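Long-range contacts in twitching motility pilus retraction protein (Geobacter sulfurreducens PCA, PDB 5ZFQ), which probably hydrolyses ATP as a hexameric motor that retracts Type IV pili, the movement behind twitching motility: residues L294-V298 / R355-V361; M310-I316 / I328-M332. All blocks are in the same frame, centred on the assembly; numbering follows the deposited sequence.

Both contacts lie at the edge of the seven-stranded mixed sheet of the ATPase domain, where its last two strands run antiparallel. Strand 286-296 leads out into interaction 1 (294-298 with 355-361), and strand 303-310 carries the chain back to interaction 2 (310-316 with 328-332). In sequence, interaction 2 falls wholly within the span that interaction 1 brackets. Their centres are 27 Å apart and their nearest atoms about 14 Å, so they do not touch. A second subunit of the hexamer packs on interaction 1, whereas no other chain of the assembly touches the segments of interaction 2. The probable P-loop, around Lys162, belongs to neither contact.

Interaction 1 of 2, residues L294-V298 / R355-V361; sequences LLPNV and RRISLDV
Val298 N donates to Arg356 O at 3.1 Å, the one hydrogen bond between the two segments. The N-H...O angle is 148°, and the nitrogen sits above the plane of the carbonyl, 43° out of it. The same oxygen takes a CA-H...O contact from Asn297 CA at 3.2 Å, so two neighbouring residues of 294-298 close on a single acceptor. Beside it, Val298 CG1 lies 3.6 Å from Arg355 O.

Further back the contact turns apolar. Leu295 splits its two methyls between two partners: CD1 meets Ile357 CD1 at 4.0 Å, the side chains crossing obliquely, while CD2 meets Val361 CG1 at the same 4.0 Å, the two side chains lying alongside and pointing opposite ways. The CD-CG edge of the Pro296 ring rests against Val361, CD 3.8 Å from Val361 CG1. CG1 of Val361 is anti to its own backbone N (chi1 180°), which brings it against both Leu295 and the proline ring. Ile357 CG2 packs 3.9 Å from Pro296 O.

The fold places this at the end of strand 286-296, in the mixed sheet of the secretion-ATPase domain, against the linker between helices 344-353 and 359-365. That linker begins with a Schellman motif, in which Arg355 leaves the helix with positive phi, and it ends at Ser358, the N-cap residue of helix 359-365.

Around this first shell, Leu348 of helix 344-353 touches both Leu295 and Ile357. Asn297 OD1 accepts from Gly300 N, tying the turn after the strand to itself. From a second subunit, Phe284 packs on Leu295 and Arg149 on Pro296.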
ATOM      1  N   LEU A 294      16.751 -25.369 -23.945  1.00 42.83           N
ATOM      2  CA  LEU A 294      18.052 -25.663 -24.538  1.00 42.27           C
ATOM      3  C   LEU A 294      18.826 -26.546 -23.567  1.00 41.39           C
ATOM      4  O   LEU A 294      19.310 -26.080 -22.522  1.00 40.25           O
ATOM      5  CB  LEU A 294      18.835 -24.381 -24.850  1.00 42.00           C
ATOM      6  CG  LEU A 294      18.357 -23.549 -26.054  1.00 41.46           C
ATOM      7  CD1 LEU A 294      19.102 -22.206 -26.135  1.00 40.72           C
ATOM      8  CD2 LEU A 294      18.466 -24.341 -27.371  1.00 42.71           C
ATOM      9  N   LEU A 295      18.905 -27.829 -23.900  1.00 41.74           N
ATOM     10  CA  LEU A 295      19.647 -28.787 -23.099  1.00 42.13           C
ATOM     11  C   LEU A 295      21.091 -28.806 -23.562  1.00 42.42           C
ATOM     12  O   LEU A 295      21.383 -28.316 -24.643  1.00 42.34           O
ATOM     13  CB  LEU A 295      19.013 -30.178 -23.213  1.00 43.50           C
ATOM     14  CG  LEU A 295      17.585 -30.232 -22.657  1.00 42.59           C
ATOM     15  CD1 LEU A 295      16.928 -31.541 -23.009  1.00 36.11           C
ATOM     16  CD2 LEU A 295      17.598 -30.027 -21.153  1.00 41.82           C
ATOM     17  N   PRO A 296      22.008 -29.334 -22.734  1.00 43.04           N
ATOM     18  CA  PRO A 296      23.373 -29.584 -23.209  1.00 45.31           C
ATOM     19  C   PRO A 296      23.433 -30.790 -24.136  1.00 47.45           C
ATOM     20  O   PRO A 296      22.674 -31.734 -23.939  1.00 47.53           O
ATOM     21  CB  PRO A 296      24.153 -29.856 -21.914  1.00 39.28           C
ATOM     22  CG  PRO A 296      23.153 -30.311 -20.945  1.00 42.42           C
ATOM     23  CD  PRO A 296      21.894 -29.546 -21.280  1.00 41.53           C
ATOM     24  N   ASN A 297      24.307 -30.785 -25.134  1.00 49.34           N
ATOM     25  CA  ASN A 297      24.455 -32.002 -25.915  1.00 51.78           C
ATOM     26  C   ASN A 297      25.252 -33.026 -25.109  1.00 53.80           C
ATOM     27  O   ASN A 297      25.866 -32.687 -24.086  1.00 52.65           O
ATOM     28  CB  ASN A 297      25.106 -31.739 -27.284  1.00 52.90           C
ATOM     29  CG  ASN A 297      26.384 -30.907 -27.202  1.00 52.92           C
ATOM     30  OD1 ASN A 297      27.134 -30.975 -26.223  1.00 53.04           O
ATOM     31  ND2 ASN A 297      26.641 -30.126 -28.253  1.00 52.78           N
ATOM     32  N   VAL A 298      25.203 -34.283 -25.545  1.00 56.94           N
ATOM     33  CA  VAL A 298      25.961 -35.342 -24.885  1.00 59.13           C
ATOM     34  C   VAL A 298      27.421 -34.893 -24.685  1.00 59.70           C
ATOM     35  O   VAL A 298      28.007 -35.099 -23.617  1.00 59.18           O
ATOM     36  CB  VAL A 298      25.859 -36.667 -25.681  1.00 61.73           C
ATOM     37  CG1 VAL A 298      26.196 -36.439 -27.153  1.00 63.37           C
ATOM     38  CG2 VAL A 298      26.773 -37.724 -25.070  1.00 64.18           C
ATOM     39  N   ARG A 355      20.732 -39.518 -30.363  1.00 64.10           N
ATOM     40  CA  ARG A 355      21.895 -39.359 -29.482  1.00 64.27           C
ATOM     41  C   ARG A 355      22.395 -37.915 -29.390  1.00 62.48           C
ATOM     42  O   ARG A 355      23.604 -37.663 -29.367  1.00 61.92           O
ATOM     43  CB  ARG A 355      23.045 -40.261 -29.938  1.00 66.71           C
ATOM     44  CG  ARG A 355      22.790 -41.759 -29.811  1.00 68.96           C
ATOM     45  CD  ARG A 355      23.847 -42.507 -30.571  1.00 71.14           C
ATOM     46  NE  ARG A 355      23.661 -43.952 -30.525  1.00 73.73           N
ATOM     47  CZ  ARG A 355      22.826 -44.633 -31.312  1.00 75.48           C
ATOM     48  NH1 ARG A 355      22.062 -44.008 -32.205  1.00 75.40           N
ATOM     49  NH2 ARG A 355      22.754 -45.951 -31.196  1.00 77.04           N
ATOM     50  N   ARG A 356      21.462 -36.973 -29.332  1.00 61.64           N
ATOM     51  CA  ARG A 356      21.803 -35.560 -29.211  1.00 60.57           C
ATOM     52  C   ARG A 356      21.947 -35.138 -27.740  1.00 58.18           C
ATOM     53  O   ARG A 356      22.700 -34.218 -27.430  1.00 57.67           O
ATOM     54  CB  ARG A 356      20.748 -34.703 -29.911  1.00 62.05           C
ATOM     55  CG  ARG A 356      20.318 -35.216 -31.296  1.00 65.08           C
ATOM     56  CD  ARG A 356      21.350 -34.926 -32.396  1.00 67.29           C
ATOM     57  NE  ARG A 356      21.838 -33.538 -32.387  1.00 68.00           N
ATOM     58  CZ  ARG A 356      21.105 -32.460 -32.682  1.00 68.70           C
ATOM     59  NH1 ARG A 356      19.813 -32.579 -33.012  1.00 69.44           N
ATOM     60  NH2 ARG A 356      21.668 -31.253 -32.638  1.00 68.19           N
ATOM     61  N   ILE A 357      21.224 -35.819 -26.848  1.00 56.78           N
ATOM     62  CA  ILE A 357      21.330 -35.605 -25.401  1.00 55.37           C
ATOM     63  C   ILE A 357      21.551 -36.929 -24.673  1.00 55.97           C
ATOM     64  O   ILE A 357      21.323 -37.994 -25.241  1.00 57.65           O
ATOM     65  CB  ILE A 357      20.060 -34.920 -24.810  1.00 41.16           C
ATOM     66  CG1 ILE A 357      18.875 -35.896 -24.765  1.00 41.85           C
ATOM     67  CG2 ILE A 357      19.702 -33.669 -25.576  1.00 36.45           C
ATOM     68  CD1 ILE A 357      17.599 -35.262 -24.251  1.00 41.25           C
ATOM     69  N   SER A 358      21.980 -36.868 -23.415  1.00 54.56           N
ATOM     70  CA  SER A 358      22.222 -38.097 -22.655  1.00 54.38           C
ATOM     71  C   SER A 358      21.030 -38.456 -21.771  1.00 54.47           C
ATOM     72  O   SER A 358      20.219 -37.596 -21.429  1.00 52.85           O
ATOM     73  CB  SER A 358      23.484 -37.967 -21.803  1.00 53.30           C
ATOM     74  OG  SER A 358      23.239 -37.184 -20.648  1.00 52.12           O
ATOM     75  N   LEU A 359      20.935 -39.733 -21.416  1.00 57.36           N
ATOM     76  CA  LEU A 359      19.860 -40.242 -20.578  1.00 60.25           C
ATOM     77  C   LEU A 359      19.737 -39.468 -19.248  1.00 59.54           C
ATOM     78  O   LEU A 359      18.620 -39.182 -18.815  1.00 59.63           O
ATOM     79  CB  LEU A 359      20.063 -41.750 -20.315  1.00 64.19           C
ATOM     80  CG  LEU A 359      18.895 -42.557 -19.705  1.00 66.58           C
ATOM     81  CD1 LEU A 359      17.750 -42.740 -20.693  1.00 43.35           C
ATOM     82  CD2 LEU A 359      19.332 -43.906 -19.139  1.00 44.42           C
ATOM     83  N   ASP A 360      20.865 -39.122 -18.614  1.00 58.89           N
ATOM     84  CA  ASP A 360      20.855 -38.329 -17.366  1.00 58.45           C
ATOM     85  C   ASP A 360      20.127 -37.014 -17.551  1.00 53.65           C
ATOM     86  O   ASP A 360      19.161 -36.705 -16.850  1.00 52.64           O
ATOM     87  CB  ASP A 360      22.272 -38.011 -16.857  1.00 61.66           C
ATOM     88  CG  ASP A 360      22.979 -39.217 -16.271  1.00 66.65           C
ATOM     89  OD1 ASP A 360      22.309 -40.258 -16.071  1.00 69.33           O
ATOM     90  OD2 ASP A 360      24.195 -39.109 -15.962  1.00 68.62           O
ATOM     91  N   VAL A 361      20.618 -36.233 -18.502  1.00 51.13           N
ATOM     92  CA  VAL A 361      20.060 -34.927 -18.773  1.00 48.84           C
ATOM     93  C   VAL A 361      18.597 -35.057 -19.184  1.00 48.37           C
ATOM     94  O   VAL A 361      17.737 -34.331 -18.684  1.00 48.46           O
ATOM     95  CB  VAL A 361      20.871 -34.210 -19.851  1.00 48.34           C
ATOM     96  CG1 VAL A 361      20.278 -32.837 -20.142  1.00 47.56           C
ATOM     97  CG2 VAL A 361      22.311 -34.091 -19.387  1.00 48.08           C
TER

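Interaction 2 of 2, residues M310-I316 / I328-M332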
ATOM      1  N   MET A 310       1.926 -27.592 -28.584  1.00 37.14           N
ATOM      2  CA  MET A 310       0.520 -27.876 -28.471  1.00 38.03           C
ATOM      3  C   MET A 310      -0.262 -27.112 -29.521  1.00 38.42           C
ATOM      4  O   MET A 310      -0.238 -25.917 -29.531  1.00 37.34           O
ATOM      5  CB  MET A 310       0.024 -27.438 -27.118  1.00 37.25           C
ATOM      6  CG  MET A 310      -1.340 -27.945 -26.745  1.00 38.11           C
ATOM      7  SD  MET A 310      -2.763 -27.015 -27.241  1.00 37.93           S
ATOM      8  CE  MET A 310      -2.559 -25.444 -26.513  1.00 38.10           C
ATOM      9  N   VAL A 311      -0.973 -27.813 -30.385  1.00 40.25           N
ATOM     10  CA  VAL A 311      -1.795 -27.190 -31.394  1.00 41.18           C
ATOM     11  C   VAL A 311      -3.216 -27.496 -31.037  1.00 42.35           C
ATOM     12  O   VAL A 311      -3.609 -28.625 -31.010  1.00 43.83           O
ATOM     13  CB  VAL A 311      -1.524 -27.747 -32.781  1.00 42.99           C
ATOM     14  CG1 VAL A 311      -2.269 -26.938 -33.810  1.00 43.49           C
ATOM     15  CG2 VAL A 311      -0.054 -27.679 -33.093  1.00 42.36           C
ATOM     16  N   PRO A 312      -4.008 -26.400 -30.749  1.00 41.50           N
ATOM     17  CA  PRO A 312      -5.385 -26.711 -30.357  1.00 42.41           C
ATOM     18  C   PRO A 312      -6.274 -27.313 -31.402  1.00 43.80           C
ATOM     19  O   PRO A 312      -6.086 -27.091 -32.560  1.00 43.92           O
ATOM     20  CB  PRO A 312      -5.936 -25.359 -29.963  1.00 41.29           C
ATOM     21  CG  PRO A 312      -4.776 -24.646 -29.461  1.00 39.48           C
ATOM     22  CD  PRO A 312      -3.835 -24.904 -30.536  1.00 39.52           C
ATOM     23  N   ASN A 313      -7.236 -28.095 -30.953  1.00 45.03           N
ATOM     24  CA  ASN A 313      -8.197 -28.740 -31.817  1.00 47.16           C
ATOM     25  C   ASN A 313      -9.537 -28.686 -31.153  1.00 48.88           C
ATOM     26  O   ASN A 313      -9.620 -28.325 -30.018  1.00 43.60           O
ATOM     27  CB  ASN A 313      -7.794 -30.148 -32.200  1.00 44.62           C
ATOM     28  CG  ASN A 313      -7.599 -31.052 -31.023  1.00 48.07           C
ATOM     29  OD1 ASN A 313      -8.170 -30.872 -29.980  1.00 48.20           O
ATOM     30  ND2 ASN A 313      -6.797 -32.045 -31.211  1.00 45.59           N
ATOM     31  N   PRO A 314     -10.608 -28.993 -31.853  1.00 51.42           N
ATOM     32  CA  PRO A 314     -11.895 -28.899 -31.157  1.00 52.11           C
ATOM     33  C   PRO A 314     -11.849 -29.485 -29.748  1.00 51.79           C
ATOM     34  O   PRO A 314     -12.314 -28.838 -28.798  1.00 47.69           O
ATOM     35  CB  PRO A 314     -12.823 -29.715 -32.050  1.00 49.98           C
ATOM     36  CG  PRO A 314     -12.280 -29.511 -33.405  1.00 49.41           C
ATOM     37  CD  PRO A 314     -10.786 -29.460 -33.243  1.00 53.59           C
ATOM     38  N   ALA A 315     -11.244 -30.666 -29.622  1.00 51.76           N
ATOM     39  CA  ALA A 315     -11.205 -31.399 -28.360  1.00 52.45           C
ATOM     40  C   ALA A 315     -10.505 -30.637 -27.235  1.00 50.79           C
ATOM     41  O   ALA A 315     -10.923 -30.718 -26.072  1.00 51.33           O
ATOM     42  CB  ALA A 315     -10.531 -32.766 -28.566  1.00 53.41           C
ATOM     43  N   ILE A 316      -9.453 -29.900 -27.589  1.00 49.12           N
ATOM     44  CA  ILE A 316      -8.647 -29.157 -26.610  1.00 47.95           C
ATOM     45  C   ILE A 316      -9.291 -27.827 -26.225  1.00 47.65           C
ATOM     46  O   ILE A 316      -9.268 -27.429 -25.061  1.00 42.08           O
ATOM     47  CB  ILE A 316      -7.202 -28.926 -27.145  1.00 41.74           C
ATOM     48  CG1 ILE A 316      -6.447 -30.260 -27.144  1.00 42.01           C
ATOM     49  CG2 ILE A 316      -6.461 -27.844 -26.342  1.00 39.34           C
ATOM     50  CD1 ILE A 316      -5.008 -30.186 -27.574  1.00 40.59           C
ATOM     51  N   ILE A 328      -5.397 -31.839 -21.246  1.00 57.41           N
ATOM     52  CA  ILE A 328      -4.866 -31.447 -22.540  1.00 56.06           C
ATOM     53  C   ILE A 328      -3.698 -32.338 -22.937  1.00 56.37           C
ATOM     54  O   ILE A 328      -3.556 -32.723 -24.101  1.00 57.41           O
ATOM     55  CB  ILE A 328      -4.421 -29.954 -22.529  1.00 44.32           C
ATOM     56  CG1 ILE A 328      -5.640 -29.033 -22.647  1.00 44.41           C
ATOM     57  CG2 ILE A 328      -3.422 -29.643 -23.647  1.00 38.17           C
ATOM     58  CD1 ILE A 328      -5.323 -27.573 -22.372  1.00 42.53           C
ATOM     59  N   TYR A 329      -2.886 -32.691 -21.946  1.00 55.91           N
ATOM     60  CA  TYR A 329      -1.653 -33.442 -22.169  1.00 54.83           C
ATOM     61  C   TYR A 329      -1.892 -34.758 -22.914  1.00 56.23           C
ATOM     62  O   TYR A 329      -1.066 -35.192 -23.727  1.00 55.28           O
ATOM     63  CB  TYR A 329      -0.962 -33.707 -20.832  1.00 53.76           C
ATOM     64  CG  TYR A 329       0.412 -34.309 -20.984  1.00 52.34           C
ATOM     65  CD1 TYR A 329       1.499 -33.530 -21.387  1.00 49.84           C
ATOM     66  CD2 TYR A 329       0.625 -35.664 -20.731  1.00 53.45           C
ATOM     67  CE1 TYR A 329       2.758 -34.091 -21.528  1.00 49.65           C
ATOM     68  CE2 TYR A 329       1.875 -36.225 -20.867  1.00 53.18           C
ATOM     69  CZ  TYR A 329       2.938 -35.443 -21.268  1.00 51.45           C
ATOM     70  OH  TYR A 329       4.177 -36.026 -21.399  1.00 51.90           O
ATOM     71  N   SER A 330      -3.033 -35.376 -22.629  1.00 58.57           N
ATOM     72  CA  SER A 330      -3.477 -36.584 -23.322  1.00 61.25           C
ATOM     73  C   SER A 330      -3.623 -36.391 -24.831  1.00 62.24           C
ATOM     74  O   SER A 330      -3.162 -37.218 -25.624  1.00 62.97           O
ATOM     75  CB  SER A 330      -4.807 -37.055 -22.739  1.00 63.13           C
ATOM     76  OG  SER A 330      -5.397 -38.056 -23.552  1.00 65.52           O
ATOM     77  N   GLN A 331      -4.273 -35.298 -25.219  1.00 62.63           N
ATOM     78  CA  GLN A 331      -4.457 -34.977 -26.628  1.00 63.81           C
ATOM     79  C   GLN A 331      -3.120 -34.733 -27.330  1.00 63.87           C
ATOM     80  O   GLN A 331      -2.993 -34.923 -28.537  1.00 64.18           O
ATOM     81  CB  GLN A 331      -5.371 -33.764 -26.772  1.00 63.14           C
ATOM     82  CG  GLN A 331      -6.790 -34.060 -26.373  1.00 65.52           C
ATOM     83  CD  GLN A 331      -7.376 -35.236 -27.154  1.00 68.40           C
ATOM     84  OE1 GLN A 331      -7.462 -35.197 -28.390  1.00 68.76           O
ATOM     85  NE2 GLN A 331      -7.777 -36.296 -26.432  1.00 70.39           N
ATOM     86  N   MET A 332      -2.112 -34.331 -26.572  1.00 64.16           N
ATOM     87  CA  MET A 332      -0.832 -34.019 -27.181  1.00 65.31           C
ATOM     88  C   MET A 332      -0.017 -35.283 -27.478  1.00 69.42           C
ATOM     89  O   MET A 332       0.855 -35.285 -28.363  1.00 69.20           O
ATOM     90  CB  MET A 332      -0.052 -33.068 -26.278  1.00 62.90           C
ATOM     91  CG  MET A 332      -0.906 -31.938 -25.765  1.00 61.62           C
ATOM     92  SD  MET A 332      -0.027 -30.716 -24.790  1.00 56.57           S
ATOM     93  CE  MET A 332       1.634 -30.764 -25.486  1.00 36.10           C
TER
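Met310 lays its side chain across Met332 at about a right angle, CG 3.6 Å from the sulfur SD. This is where the edge strand 303-310 of the mixed sheet leaves for helix 314-321, and the short helix 328-333 packs back against both. Ile328 also crosses Met310 at close to a right angle, its CG2 4.1 Å from Met310 CG, and crosses Ile316 in the same manner, with CG1 4.0 Å from Ile316 CG2.

Ile316 and Gln331 instead run alongside in opposite directions. With chi1 at -71°, Ile316 CG1 stands anti to the carbonyl carbon, and it lies with CD1 against the CB of Gln331, CD1 at 3.7 Å. Cutting Ile316 back to an alanine removes CG1, CG2 and CD1, which would probably leave Gln331 CB and Ile328 CG1 without the apolar surface they meet across this contact and open a gap between the helices.

From helix 259-268, Ala259 and Ile263 both touch Met310. At the start of helix 314-321, Asn313 is the N-cap: its OD1 accepts from Ile316 N at 2.9 Å, the nitrogen lying nearly in line with the CG-OD1 bond (CG-OD1...N 169°).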